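Local atomic coordinates of enoyl-acyl carrier protein reductase (Uncultured bacterium, PDB entry 6KIA), a protein that probably catalyses the NADH-dependent reduction of enoyl-acyl carrier protein substrates in fatty acid synthesis, as a novel reductase linked to triclosan resistance. Residues E27-G32 and R292-D297; T160-I165 and E207-T212; G32-L37 and S237-H242. All blocks are in the same frame, centred on the assembly; numbering follows the deposited sequence.

Contact 1: E27-G32 and R292-D297; sequences ELFGRG and RTNSSD. With NAI (1,4-dihydronicotinamide adenine dinucleotide), chain D.
T293 OG1 is gripped three times: it donates to O2N of NAI at 2.6 Å, accepts from S295 N, closing an ST turn, and accepts more weakly from S296 N. The hydroxyl stands between its own backbone N and carbonyl carbon (chi1 67°), which turns CG2 to the other loop, 3.2 Å from R31 O. S295 OG donates a second bond to O2N of NAI at 2.8 Å, so two hydroxyls hold one phosphate oxygen and probably temper its charge. S296 OG accepts from T293 N and, weakly, from the carboxamide nitrogen N7N.

Farther from the cofactor, R31 bends at chi3 and meets D297 tip to tip. Its NH1 donates to the syn lone pair of D297 OD1 at 2.9 Å, nearly straight at 166°. NH2 reaches D297 OD2 at 3.0 Å from above the carboxylate plane, since the two flat groups are turned 32° apart. R31 NH1 also lies only 3.7 Å from R292 NH1, a like-charge approach that the shared D297 probably offsets.

Water bridges the loops twice, once between R31 O and R292 O, and once where G30 O, N294 N and phosphate oxygen O1A meet. The F29 to G32 type II turn brings G32 CA to 3.4 Å from NAI O1N, while E27 O accepts from ribose O3B of NAI at 2.7 Å. Such a turn after strand 21-25, facing a second loop across the pyrophosphate, is characteristic of a Rossmann-type dinucleotide site.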
loop_
_atom_site.group_PDB
_atom_site.type_symbol
_atom_site.label_atom_id
_atom_site.label_comp_id
_atom_site.label_asym_id
_atom_site.label_seq_id
_atom_site.Cartn_x
_atom_site.Cartn_y
_atom_site.Cartn_z
ATOM N N GLU A 27 7.360 5.206 6.557
ATOM C CA GLU A 27 7.007 5.428 7.959
ATOM C C GLU A 27 5.899 4.486 8.400
ATOM O O GLU A 27 5.060 4.080 7.598
ATOM C CB GLU A 27 6.588 6.885 8.204
ATOM C CG GLU A 27 7.721 7.885 7.969
ATOM C CD GLU A 27 7.369 9.296 8.397
ATOM O OE1 GLU A 27 6.173 9.678 8.329
ATOM O OE2 GLU A 27 8.287 10.006 8.861
ATOM N N LEU A 28 5.939 4.119 9.680
ATOM C CA LEU A 28 5.011 3.177 10.271
ATOM C C LEU A 28 3.857 3.934 10.922
ATOM O O LEU A 28 4.089 4.801 11.784
ATOM C CB LEU A 28 5.734 2.320 11.315
ATOM C CG LEU A 28 4.865 1.245 11.947
ATOM C CD1 LEU A 28 4.488 0.201 10.889
ATOM C CD2 LEU A 28 5.667 0.587 13.082
ATOM N N PHE A 29 2.626 3.633 10.504
ATOM C CA PHE A 29 1.427 4.246 11.098
ATOM C C PHE A 29 0.525 3.162 11.629
ATOM O O PHE A 29 0.581 2.045 11.147
ATOM C CB PHE A 29 0.646 5.077 10.078
ATOM C CG PHE A 29 1.405 6.259 9.567
ATOM C CD1 PHE A 29 1.521 7.401 10.333
ATOM C CD2 PHE A 29 2.007 6.231 8.320
ATOM C CE1 PHE A 29 2.229 8.495 9.863
ATOM C CE2 PHE A 29 2.709 7.331 7.844
ATOM C CZ PHE A 29 2.822 8.456 8.621
ATOM N N GLY A 30 -0.334 3.507 12.583
ATOM C CA GLY A 30 -1.361 2.575 13.015
ATOM C C GLY A 30 -2.199 2.172 11.815
ATOM O O GLY A 30 -2.486 3.014 10.950
ATOM N N ARG A 31 -2.551 0.886 11.777
ATOM C CA ARG A 31 -3.339 0.227 10.712
ATOM C C ARG A 31 -2.521 -0.017 9.439
ATOM O O ARG A 31 -2.994 -0.676 8.508
ATOM C CB ARG A 31 -4.600 1.042 10.390
ATOM C CG ARG A 31 -5.415 1.380 11.629
ATOM C CD ARG A 31 -6.390 2.511 11.363
ATOM N NE ARG A 31 -7.444 2.176 10.428
ATOM C CZ ARG A 31 -7.834 2.960 9.424
ATOM N NH1 ARG A 31 -8.826 2.570 8.644
ATOM N NH2 ARG A 31 -7.235 4.120 9.193
ATOM N N GLY A 32 -1.296 0.489 9.395
ATOM C CA GLY A 32 -0.483 0.312 8.199
ATOM C C GLY A 32 -0.104 -1.137 7.919
ATOM O O GLY A 32 0.166 -1.899 8.855
ATOM N N ARG A 292 -8.552 -1.439 4.957
ATOM C CA ARG A 292 -8.692 -0.044 5.340
ATOM C C ARG A 292 -7.513 0.417 6.199
ATOM O O ARG A 292 -7.268 -0.099 7.299
ATOM C CB ARG A 292 -10.023 0.187 6.055
ATOM C CG ARG A 292 -11.183 -0.006 5.095
ATOM C CD ARG A 292 -12.516 0.413 5.696
ATOM N NE ARG A 292 -12.757 1.849 5.581
ATOM C CZ ARG A 292 -12.704 2.702 6.600
ATOM N NH1 ARG A 292 -12.419 2.264 7.823
ATOM N NH2 ARG A 292 -12.942 3.994 6.398
ATOM N N THR A 293 -6.754 1.350 5.633
ATOM C CA THR A 293 -5.615 1.998 6.276
ATOM C C THR A 293 -5.735 3.503 6.096
ATOM O O THR A 293 -6.682 3.990 5.470
ATOM C CB THR A 293 -4.282 1.576 5.648
ATOM O OG1 THR A 293 -4.240 2.101 4.319
ATOM C CG2 THR A 293 -4.089 0.069 5.624
ATOM N N ASN A 294 -4.755 4.252 6.599
ATOM C CA ASN A 294 -4.705 5.693 6.329
ATOM C C ASN A 294 -4.707 6.007 4.831
ATOM O O ASN A 294 -5.314 6.994 4.399
ATOM C CB ASN A 294 -3.465 6.325 6.971
ATOM C CG ASN A 294 -3.553 6.384 8.481
ATOM O OD1 ASN A 294 -4.518 5.912 9.091
ATOM N ND2 ASN A 294 -2.525 6.960 9.103
ATOM N N SER A 295 -4.063 5.170 4.016
ATOM C CA SER A 295 -3.948 5.504 2.594
ATOM C C SER A 295 -5.166 5.054 1.770
ATOM O O SER A 295 -5.401 5.556 0.674
ATOM C CB SER A 295 -2.681 4.875 1.994
ATOM O OG SER A 295 -2.904 3.511 1.621
ATOM N N SER A 296 -5.971 4.142 2.292
ATOM C CA SER A 296 -7.098 3.670 1.491
ATOM C C SER A 296 -8.462 4.074 2.029
ATOM O O SER A 296 -9.475 3.765 1.407
ATOM C CB SER A 296 -7.016 2.147 1.327
ATOM O OG SER A 296 -7.145 1.494 2.575
ATOM N N ASP A 297 -8.491 4.763 3.168
ATOM C CA ASP A 297 -9.765 5.154 3.796
ATOM C C ASP A 297 -10.683 5.969 2.896
ATOM O O ASP A 297 -11.902 5.893 3.024
ATOM C CB ASP A 297 -9.534 5.956 5.079
ATOM C CG ASP A 297 -9.412 5.073 6.311
ATOM O OD1 ASP A 297 -9.686 3.854 6.228
ATOM O OD2 ASP A 297 -9.057 5.612 7.381
HETATM P PA NAI D . -0.061 3.949 5.309
HETATM O O1A NAI D . 0.108 3.398 6.691
HETATM O O2A NAI D . -0.633 5.349 5.192
HETATM O O5B NAI D . 1.350 3.833 4.585
HETATM C C5B NAI D . 1.713 4.779 3.600
HETATM C C4B NAI D . 3.263 4.635 3.512
HETATM O O4B NAI D . 3.689 5.557 2.339
HETATM C C3B NAI D . 3.867 5.047 4.569
HETATM O O3B NAI D . 5.028 4.190 4.924
HETATM C C2B NAI D . 4.377 6.576 4.196
HETATM O O2B NAI D . 5.452 6.973 5.125
HETATM C C1B NAI D . 4.743 6.477 2.966
HETATM N N9A NAI D . 4.535 7.743 2.232
HETATM C C8A NAI D . 3.456 8.456 1.864
HETATM N N7A NAI D . 3.878 9.540 1.217
HETATM C C5A NAI D . 5.231 9.497 1.176
HETATM C C6A NAI D . 6.102 10.416 0.610
HETATM N N6A NAI D . 5.915 11.656 -0.091
HETATM N N1A NAI D . 7.421 10.173 0.692
HETATM C C2A NAI D . 7.878 9.049 1.329
HETATM N N3A NAI D . 7.005 8.132 1.890
HETATM C C4A NAI D . 5.662 8.385 1.805
HETATM O O3 NAI D . -1.066 2.996 4.404
HETATM P PN NAI D . -0.796 1.543 3.757
HETATM O O1N NAI D . -0.400 0.563 4.818
HETATM O O2N NAI D . -2.116 1.215 3.078
HETATM O O5D NAI D . 0.370 1.715 2.682
HETATM C C5D NAI D . 1.553 0.935 2.741
HETATM C C4D NAI D . 1.723 0.239 1.371
HETATM O O4D NAI D . 0.779 -0.674 1.243
HETATM C C3D NAI D . 1.495 1.227 0.230
HETATM O O3D NAI D . 2.484 1.143 -0.740
HETATM C C2D NAI D . 0.160 0.715 -0.355
HETATM O O2D NAI D . 0.014 1.210 -1.733
HETATM C C1D NAI D . 0.246 -0.585 -0.243
HETATM N N1N NAI D . -1.044 -1.270 -0.323
HETATM C C2N NAI D . -2.161 -0.804 0.337
HETATM C C3N NAI D . -3.388 -1.461 0.179
HETATM C C7N NAI D . -4.637 -0.992 0.925
HETATM O O7N NAI D . -5.754 -1.349 0.562
HETATM N N7N NAI D . -4.482 -0.145 2.053
HETATM C C4N NAI D . -3.510 -2.593 -0.614
HETATM C C5N NAI D . -2.359 -3.087 -1.238
HETATM C C6N NAI D . -1.138 -2.419 -1.092
HETATM O O HOH W 1 -2.425 3.281 8.009
HETATM O O HOH W 2 -5.448 -2.048 8.498
#

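Contact 2: T160-I165 and E207-T212; sequences TMAGGI and EVTANT. With NAI (1,4-dihydronicotinamide adenine dinucleotide), chain D.
Part of the adenosine side of a Rossmann-type NADH site lies here, where the loop leaving strand 155-159 passes between the cofactor and a buried helix. T160 OG1 donates to ribose O3B of NAI at 2.6 Å, A162 N donates to the ring oxygen O4B, and T160 O accepts from O3D of the other ribose. Behind this first shell stands T209. Its OG1, anti to the carbonyl carbon (chi1 -58°), accepts from G163 N at 3.2 Å with the N-H pointing well at it (160°). The same hydroxyl is bonded to Q262, so loop and helix are tied through a shared polar atom. Two residues back along the loop, M161 O receives a CA-H...O contact from T209 CA at 3.6 Å, and a water sits 2.7 Å from both M161 O and T209 O.

Apolar packing flanks this polar seam. V208 splits its two branches: CG1, anti to the backbone N, lies 3.4 Å from G163 N and also touches the adenine, whereas CG2 rests 3.8 Å from G164 CA. G163 and G164 adopt backbone angles suited to glycine, bringing the main chain close against this valine. M161, extended beyond CG, runs past the N3A/C2A side of the adenine, its CG 3.4 Å from N3A of NAI, and its sulfur SD passes 3.8 Å from T212 CB. T212 OG1 donates to V208 O from above the carbonyl plane, at a helical turn widened to the pi type.

Helix 196-219 thus backs the cofactor loop through T209 and reaches the adenine through V208. Helix 263-278 packs on A162 and T209, helix 120-146 lies against E207 and T212, and strand 21-25 adjoins T160 and M161.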
loop_
_atom_site.group_PDB
_atom_site.type_symbol
_atom_site.label_atom_id
_atom_site.label_comp_id
_atom_site.label_asym_id
_atom_site.label_seq_id
_atom_site.Cartn_x
_atom_site.Cartn_y
_atom_site.Cartn_z
ATOM N N THR A 160 7.586 0.690 1.571
ATOM C CA THR A 160 6.149 0.824 1.837
ATOM C C THR A 160 5.565 2.051 1.165
ATOM O O THR A 160 4.366 2.303 1.279
ATOM C CB THR A 160 5.832 0.954 3.353
ATOM O OG1 THR A 160 6.345 2.208 3.822
ATOM C CG2 THR A 160 6.418 -0.201 4.166
ATOM N N MET A 161 6.401 2.852 0.505
ATOM C CA MET A 161 5.982 4.193 0.103
ATOM C C MET A 161 4.957 4.188 -1.004
ATOM O O MET A 161 5.137 3.531 -2.022
ATOM C CB MET A 161 7.191 5.019 -0.363
ATOM C CG MET A 161 8.249 5.171 0.697
ATOM S SD MET A 161 9.662 6.121 0.129
ATOM C CE MET A 161 10.590 6.322 1.657
ATOM N N ALA A 162 3.905 4.966 -0.790
ATOM C CA ALA A 162 2.890 5.243 -1.802
ATOM C C ALA A 162 2.276 6.590 -1.466
ATOM O O ALA A 162 2.065 6.896 -0.299
ATOM C CB ALA A 162 1.804 4.140 -1.829
ATOM N N GLY A 163 1.960 7.385 -2.481
ATOM C CA GLY A 163 1.335 8.681 -2.243
ATOM C C GLY A 163 1.651 9.651 -3.356
ATOM O O GLY A 163 1.875 9.228 -4.483
ATOM N N GLY A 164 1.668 10.949 -3.046
ATOM C CA GLY A 164 2.004 11.961 -4.030
ATOM C C GLY A 164 0.846 12.905 -4.303
ATOM O O GLY A 164 0.878 13.672 -5.260
ATOM N N ILE A 165 -0.191 12.833 -3.473
ATOM C CA ILE A 165 -1.307 13.772 -3.589
ATOM C C ILE A 165 -0.878 15.153 -3.118
ATOM O O ILE A 165 -0.413 15.301 -1.987
ATOM C CB ILE A 165 -2.519 13.324 -2.765
ATOM C CG1 ILE A 165 -3.013 11.952 -3.226
ATOM C CG2 ILE A 165 -3.634 14.361 -2.849
ATOM C CD1 ILE A 165 -4.052 11.343 -2.306
ATOM N N GLU A 207 6.616 8.929 -9.032
ATOM C CA GLU A 207 7.814 9.192 -8.220
ATOM C C GLU A 207 7.740 8.536 -6.825
ATOM O O GLU A 207 8.687 7.849 -6.383
ATOM C CB GLU A 207 8.048 10.698 -8.052
ATOM C CG GLU A 207 8.553 11.438 -9.277
ATOM C CD GLU A 207 9.705 10.750 -9.987
ATOM O OE1 GLU A 207 10.524 10.077 -9.315
ATOM O OE2 GLU A 207 9.833 10.941 -11.217
ATOM N N VAL A 208 6.631 8.753 -6.128
ATOM C CA VAL A 208 6.493 8.293 -4.741
ATOM C C VAL A 208 6.251 6.787 -4.611
ATOM O O VAL A 208 6.864 6.114 -3.782
ATOM C CB VAL A 208 5.320 9.027 -4.017
ATOM C CG1 VAL A 208 5.209 8.542 -2.567
ATOM C CG2 VAL A 208 5.496 10.572 -4.090
ATOM N N THR A 209 5.328 6.276 -5.417
ATOM C CA THR A 209 4.834 4.911 -5.309
ATOM C C THR A 209 5.737 3.915 -6.016
ATOM O O THR A 209 5.830 2.756 -5.607
ATOM C CB THR A 209 3.402 4.842 -5.876
ATOM O OG1 THR A 209 2.599 5.769 -5.132
ATOM C CG2 THR A 209 2.806 3.437 -5.806
ATOM N N ALA A 210 6.440 4.370 -7.053
ATOM C CA ALA A 210 7.240 3.440 -7.850
ATOM C C ALA A 210 8.736 3.737 -7.831
ATOM O O ALA A 210 9.541 2.887 -7.426
ATOM C CB ALA A 210 6.722 3.420 -9.303
ATOM N N ASN A 211 9.129 4.925 -8.278
ATOM C CA ASN A 211 10.552 5.206 -8.453
ATOM C C ASN A 211 11.378 5.202 -7.161
ATOM O O ASN A 211 12.568 4.920 -7.194
ATOM C CB ASN A 211 10.714 6.532 -9.180
ATOM C CG ASN A 211 10.179 6.464 -10.598
ATOM O OD1 ASN A 211 10.049 5.378 -11.165
ATOM N ND2 ASN A 211 9.858 7.616 -11.174
ATOM N N THR A 212 10.743 5.491 -6.030
ATOM C CA THR A 212 11.385 5.344 -4.728
ATOM C C THR A 212 11.951 3.924 -4.498
ATOM O O THR A 212 12.957 3.776 -3.806
ATOM C CB THR A 212 10.400 5.653 -3.592
ATOM O OG1 THR A 212 9.192 4.908 -3.805
ATOM C CG2 THR A 212 10.047 7.133 -3.580
HETATM P PA NAI D . -0.061 3.949 5.309
HETATM O O1A NAI D . 0.108 3.398 6.691
HETATM O O2A NAI D . -0.633 5.349 5.192
HETATM O O5B NAI D . 1.350 3.833 4.585
HETATM C C5B NAI D . 1.713 4.779 3.600
HETATM C C4B NAI D . 3.263 4.635 3.512
HETATM O O4B NAI D . 3.689 5.557 2.339
HETATM C C3B NAI D . 3.867 5.047 4.569
HETATM O O3B NAI D . 5.028 4.190 4.924
HETATM C C2B NAI D . 4.377 6.576 4.196
HETATM O O2B NAI D . 5.452 6.973 5.125
HETATM C C1B NAI D . 4.743 6.477 2.966
HETATM N N9A NAI D . 4.535 7.743 2.232
HETATM C C8A NAI D . 3.456 8.456 1.864
HETATM N N7A NAI D . 3.878 9.540 1.217
HETATM C C5A NAI D . 5.231 9.497 1.176
HETATM C C6A NAI D . 6.102 10.416 0.610
HETATM N N6A NAI D . 5.915 11.656 -0.091
HETATM N N1A NAI D . 7.421 10.173 0.692
HETATM C C2A NAI D . 7.878 9.049 1.329
HETATM N N3A NAI D . 7.005 8.132 1.890
HETATM C C4A NAI D . 5.662 8.385 1.805
HETATM O O3 NAI D . -1.066 2.996 4.404
HETATM P PN NAI D . -0.796 1.543 3.757
HETATM O O1N NAI D . -0.400 0.563 4.818
HETATM O O2N NAI D . -2.116 1.215 3.078
HETATM O O5D NAI D . 0.370 1.715 2.682
HETATM C C5D NAI D . 1.553 0.935 2.741
HETATM C C4D NAI D . 1.723 0.239 1.371
HETATM O O4D NAI D . 0.779 -0.674 1.243
HETATM C C3D NAI D . 1.495 1.227 0.230
HETATM O O3D NAI D . 2.484 1.143 -0.740
HETATM C C2D NAI D . 0.160 0.715 -0.355
HETATM O O2D NAI D . 0.014 1.210 -1.733
HETATM C C1D NAI D . 0.246 -0.585 -0.243
HETATM N N1N NAI D . -1.044 -1.270 -0.323
HETATM C C2N NAI D . -2.161 -0.804 0.337
HETATM C C3N NAI D . -3.388 -1.461 0.179
HETATM C C7N NAI D . -4.637 -0.992 0.925
HETATM O O7N NAI D . -5.754 -1.349 0.562
HETATM N N7N NAI D . -4.482 -0.145 2.053
HETATM C C4N NAI D . -3.510 -2.593 -0.614
HETATM C C5N NAI D . -2.359 -3.087 -1.238
HETATM C C6N NAI D . -1.138 -2.419 -1.092
HETATM O O HOH W 3 4.523 1.470 -3.645
#

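Contact 3: G32-L37 and S237-H242; sequences GYANGL and SAYGYH. With NAI (1,4-dihydronicotinamide adenine dinucleotide), chain D.
Y239 turns its ring back beside its own backbone N, with CG anti to the carbonyl carbon (chi1 -72°), while Y33 holds a less usual chi1 of -107°; together these torsions lay the base of one tyrosine over the other. L37 joins them with CG anti to the backbone N. In this Rossmann-type fold the helix that follows the first strand, 34-43, packs across the central parallel strands onto strand 234-240.

The main apolar touch is a CH-pi contact: Y33 CB sits above one face of the Y239 ring, 3.8 Å from its centroid and 25° off the normal. Beyond CB the two rings run nearly parallel but slide apart, with the Y33 and Y239 centroids separated by 5.3 Å, so there is little true stacking. The Y33 ring instead continues toward the cofactor and presents its edge, with CE2 3.6 Å from nicotinamide C4N, the hydride-carrying carbon of NADH; its hydroxyl is bonded to P289 O. Y239 meets the nicotinamide ribose through CB, 3.3 Å from O4D of NAI, and Y241 CB lies close to C5N.

Close to the start of the helix, Y33 N donates to phosphate oxygen O1N of NAI at 2.8 Å, an almost straight bond that the helix dipole may strengthen. G32 O, just before it, accepts from both N35 N and N35 ND2, which holds this turn in shape. The far end of Y239 is wedged among helix atoms, its OH 3.2 Å from L37 CB. A water closes this corner, donating to Y33 O at 2.8 Å and lying 3.2 Å from Y239 OH.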
loop_
_atom_site.group_PDB
_atom_site.type_symbol
_atom_site.label_atom_id
_atom_site.label_comp_id
_atom_site.label_asym_id
_atom_site.label_seq_id
_atom_site.Cartn_x
_atom_site.Cartn_y
_atom_site.Cartn_z
ATOM N N GLY A 32 -1.296 0.489 9.395
ATOM C CA GLY A 32 -0.483 0.312 8.199
ATOM C C GLY A 32 -0.104 -1.137 7.919
ATOM O O GLY A 32 0.166 -1.899 8.855
ATOM N N TYR A 33 -0.053 -1.523 6.640
ATOM C CA TYR A 33 0.338 -2.882 6.274
ATOM C C TYR A 33 1.635 -3.317 6.929
ATOM O O TYR A 33 1.766 -4.466 7.350
ATOM C CB TYR A 33 0.524 -3.068 4.747
ATOM C CG TYR A 33 -0.579 -3.852 4.087
ATOM C CD1 TYR A 33 -0.730 -5.196 4.379
ATOM C CD2 TYR A 33 -1.368 -3.303 3.084
ATOM C CE1 TYR A 33 -1.708 -5.954 3.802
ATOM C CE2 TYR A 33 -2.355 -4.069 2.468
ATOM C CZ TYR A 33 -2.523 -5.397 2.847
ATOM O OH TYR A 33 -3.474 -6.219 2.287
ATOM N N ALA A 34 2.603 -2.400 6.974
ATOM C CA ALA A 34 3.948 -2.731 7.436
ATOM C C ALA A 34 3.968 -3.290 8.857
ATOM O O ALA A 34 4.921 -3.995 9.225
ATOM C CB ALA A 34 4.859 -1.485 7.365
ATOM N N ASN A 35 2.943 -2.967 9.651
ATOM C CA ASN A 35 2.857 -3.524 11.015
ATOM C C ASN A 35 3.006 -5.037 11.015
ATOM O O ASN A 35 3.684 -5.580 11.885
ATOM C CB ASN A 35 1.548 -3.135 11.698
ATOM C CG ASN A 35 1.555 -1.705 12.154
ATOM O OD1 ASN A 35 2.220 -1.347 13.140
ATOM N ND2 ASN A 35 0.875 -0.855 11.404
ATOM N N GLY A 36 2.360 -5.729 10.076
ATOM C CA GLY A 36 2.481 -7.188 10.045
ATOM C C GLY A 36 3.930 -7.647 9.887
ATOM O O GLY A 36 4.413 -8.584 10.552
ATOM N N LEU A 37 4.621 -7.013 8.947
ATOM C CA LEU A 37 5.958 -7.449 8.571
ATOM C C LEU A 37 6.980 -7.097 9.643
ATOM O O LEU A 37 7.822 -7.917 10.020
ATOM C CB LEU A 37 6.340 -6.820 7.226
ATOM C CG LEU A 37 7.745 -7.117 6.693
ATOM C CD1 LEU A 37 8.009 -8.621 6.659
ATOM C CD2 LEU A 37 7.883 -6.530 5.306
ATOM N N SER A 237 11.513 -5.935 -0.364
ATOM C CA SER A 237 10.087 -6.220 -0.521
ATOM C C SER A 237 9.379 -4.895 -0.760
ATOM O O SER A 237 9.887 -3.833 -0.368
ATOM C CB SER A 237 9.524 -6.921 0.716
ATOM O OG SER A 237 9.538 -6.040 1.836
ATOM N N ALA A 238 8.221 -4.946 -1.415
ATOM C CA ALA A 238 7.369 -3.779 -1.563
ATOM C C ALA A 238 5.933 -4.251 -1.457
ATOM O O ALA A 238 5.623 -5.399 -1.773
ATOM C CB ALA A 238 7.600 -3.057 -2.903
ATOM N N TYR A 239 5.059 -3.357 -1.022
ATOM C CA TYR A 239 3.629 -3.644 -0.968
ATOM C C TYR A 239 2.998 -3.158 -2.262
ATOM O O TYR A 239 3.024 -1.967 -2.554
ATOM C CB TYR A 239 2.968 -2.970 0.235
ATOM C CG TYR A 239 3.323 -3.589 1.570
ATOM C CD1 TYR A 239 2.569 -4.640 2.095
ATOM C CD2 TYR A 239 4.413 -3.115 2.308
ATOM C CE1 TYR A 239 2.894 -5.209 3.310
ATOM C CE2 TYR A 239 4.744 -3.694 3.525
ATOM C CZ TYR A 239 3.981 -4.716 4.013
ATOM O OH TYR A 239 4.302 -5.296 5.221
ATOM N N GLY A 240 2.456 -4.082 -3.044
ATOM C CA GLY A 240 1.820 -3.691 -4.281
ATOM C C GLY A 240 0.327 -3.784 -4.124
ATOM O O GLY A 240 -0.160 -4.445 -3.210
ATOM N N TYR A 241 -0.404 -3.096 -5.001
ATOM C CA TYR A 241 -1.830 -3.416 -5.171
ATOM C C TYR A 241 -2.083 -3.601 -6.665
ATOM O O TYR A 241 -1.683 -2.755 -7.464
ATOM C CB TYR A 241 -2.762 -2.333 -4.625
ATOM C CG TYR A 241 -4.211 -2.727 -4.856
ATOM C CD1 TYR A 241 -4.765 -3.796 -4.160
ATOM C CD2 TYR A 241 -4.997 -2.065 -5.798
ATOM C CE1 TYR A 241 -6.065 -4.200 -4.378
ATOM C CE2 TYR A 241 -6.307 -2.452 -6.016
ATOM C CZ TYR A 241 -6.842 -3.509 -5.305
ATOM O OH TYR A 241 -8.154 -3.923 -5.513
ATOM N N HIS A 242 -2.694 -4.734 -7.028
ATOM C CA HIS A 242 -2.977 -5.013 -8.436
ATOM C C HIS A 242 -4.187 -5.923 -8.500
ATOM O O HIS A 242 -4.198 -6.937 -9.214
ATOM C CB HIS A 242 -1.761 -5.654 -9.121
ATOM C CG HIS A 242 -1.795 -5.567 -10.618
ATOM N ND1 HIS A 242 -0.659 -5.667 -11.395
ATOM C CD2 HIS A 242 -2.829 -5.396 -11.478
ATOM C CE1 HIS A 242 -0.988 -5.535 -12.670
ATOM N NE2 HIS A 242 -2.299 -5.376 -12.749
HETATM P PA NAI D . -0.061 3.949 5.309
HETATM O O1A NAI D . 0.108 3.398 6.691
HETATM O O2A NAI D . -0.633 5.349 5.192
HETATM O O5B NAI D . 1.350 3.833 4.585
HETATM C C5B NAI D . 1.713 4.779 3.600
HETATM C C4B NAI D . 3.263 4.635 3.512
HETATM O O4B NAI D . 3.689 5.557 2.339
HETATM C C3B NAI D . 3.867 5.047 4.569
HETATM O O3B NAI D . 5.028 4.190 4.924
HETATM C C2B NAI D . 4.377 6.576 4.196
HETATM O O2B NAI D . 5.452 6.973 5.125
HETATM C C1B NAI D . 4.743 6.477 2.966
HETATM N N9A NAI D . 4.535 7.743 2.232
HETATM C C8A NAI D . 3.456 8.456 1.864
HETATM N N7A NAI D . 3.878 9.540 1.217
HETATM C C5A NAI D . 5.231 9.497 1.176
HETATM C C6A NAI D . 6.102 10.416 0.610
HETATM N N6A NAI D . 5.915 11.656 -0.091
HETATM N N1A NAI D . 7.421 10.173 0.692
HETATM C C2A NAI D . 7.878 9.049 1.329
HETATM N N3A NAI D . 7.005 8.132 1.890
HETATM C C4A NAI D . 5.662 8.385 1.805
HETATM O O3 NAI D . -1.066 2.996 4.404
HETATM P PN NAI D . -0.796 1.543 3.757
HETATM O O1N NAI D . -0.400 0.563 4.818
HETATM O O2N NAI D . -2.116 1.215 3.078
HETATM O O5D NAI D . 0.370 1.715 2.682
HETATM C C5D NAI D . 1.553 0.935 2.741
HETATM C C4D NAI D . 1.723 0.239 1.371
HETATM O O4D NAI D . 0.779 -0.674 1.243
HETATM C C3D NAI D . 1.495 1.227 0.230
HETATM O O3D NAI D . 2.484 1.143 -0.740
HETATM C C2D NAI D . 0.160 0.715 -0.355
HETATM O O2D NAI D . 0.014 1.210 -1.733
HETATM C C1D NAI D . 0.246 -0.585 -0.243
HETATM N N1N NAI D . -1.044 -1.270 -0.323
HETATM C C2N NAI D . -2.161 -0.804 0.337
HETATM C C3N NAI D . -3.388 -1.461 0.179
HETATM C C7N NAI D . -4.637 -0.992 0.925
HETATM O O7N NAI D . -5.754 -1.349 0.562
HETATM N N7N NAI D . -4.482 -0.145 2.053
HETATM C C4N NAI D . -3.510 -2.593 -0.614
HETATM C C5N NAI D . -2.359 -3.087 -1.238
HETATM C C6N NAI D . -1.138 -2.419 -1.092
HETATM O O HOH W 4 2.076 -7.134 6.495
#

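All three contacts surround one NADH, each with its own emphasis, and contacts 1 and 2 meet at the adenosine ribose hydroxyl O3B. Contact 1 is partly buried and the most polar, with charges at its outer end and hydroxyls on the pyrophosphate. Contacts 2 and 3 are buried: the former combines a single cross-segment hydrogen bond with methyl and thioether packing near the adenine, the latter relies on aromatic packing near the nicotinamide. Contacts 1 and 3 share G32, and N35 ND2 probably bonds F29 O, so turn and helix form one unit. T160 links all three, its CG2 packing on A34 and Y239 and its hydroxyl near E27.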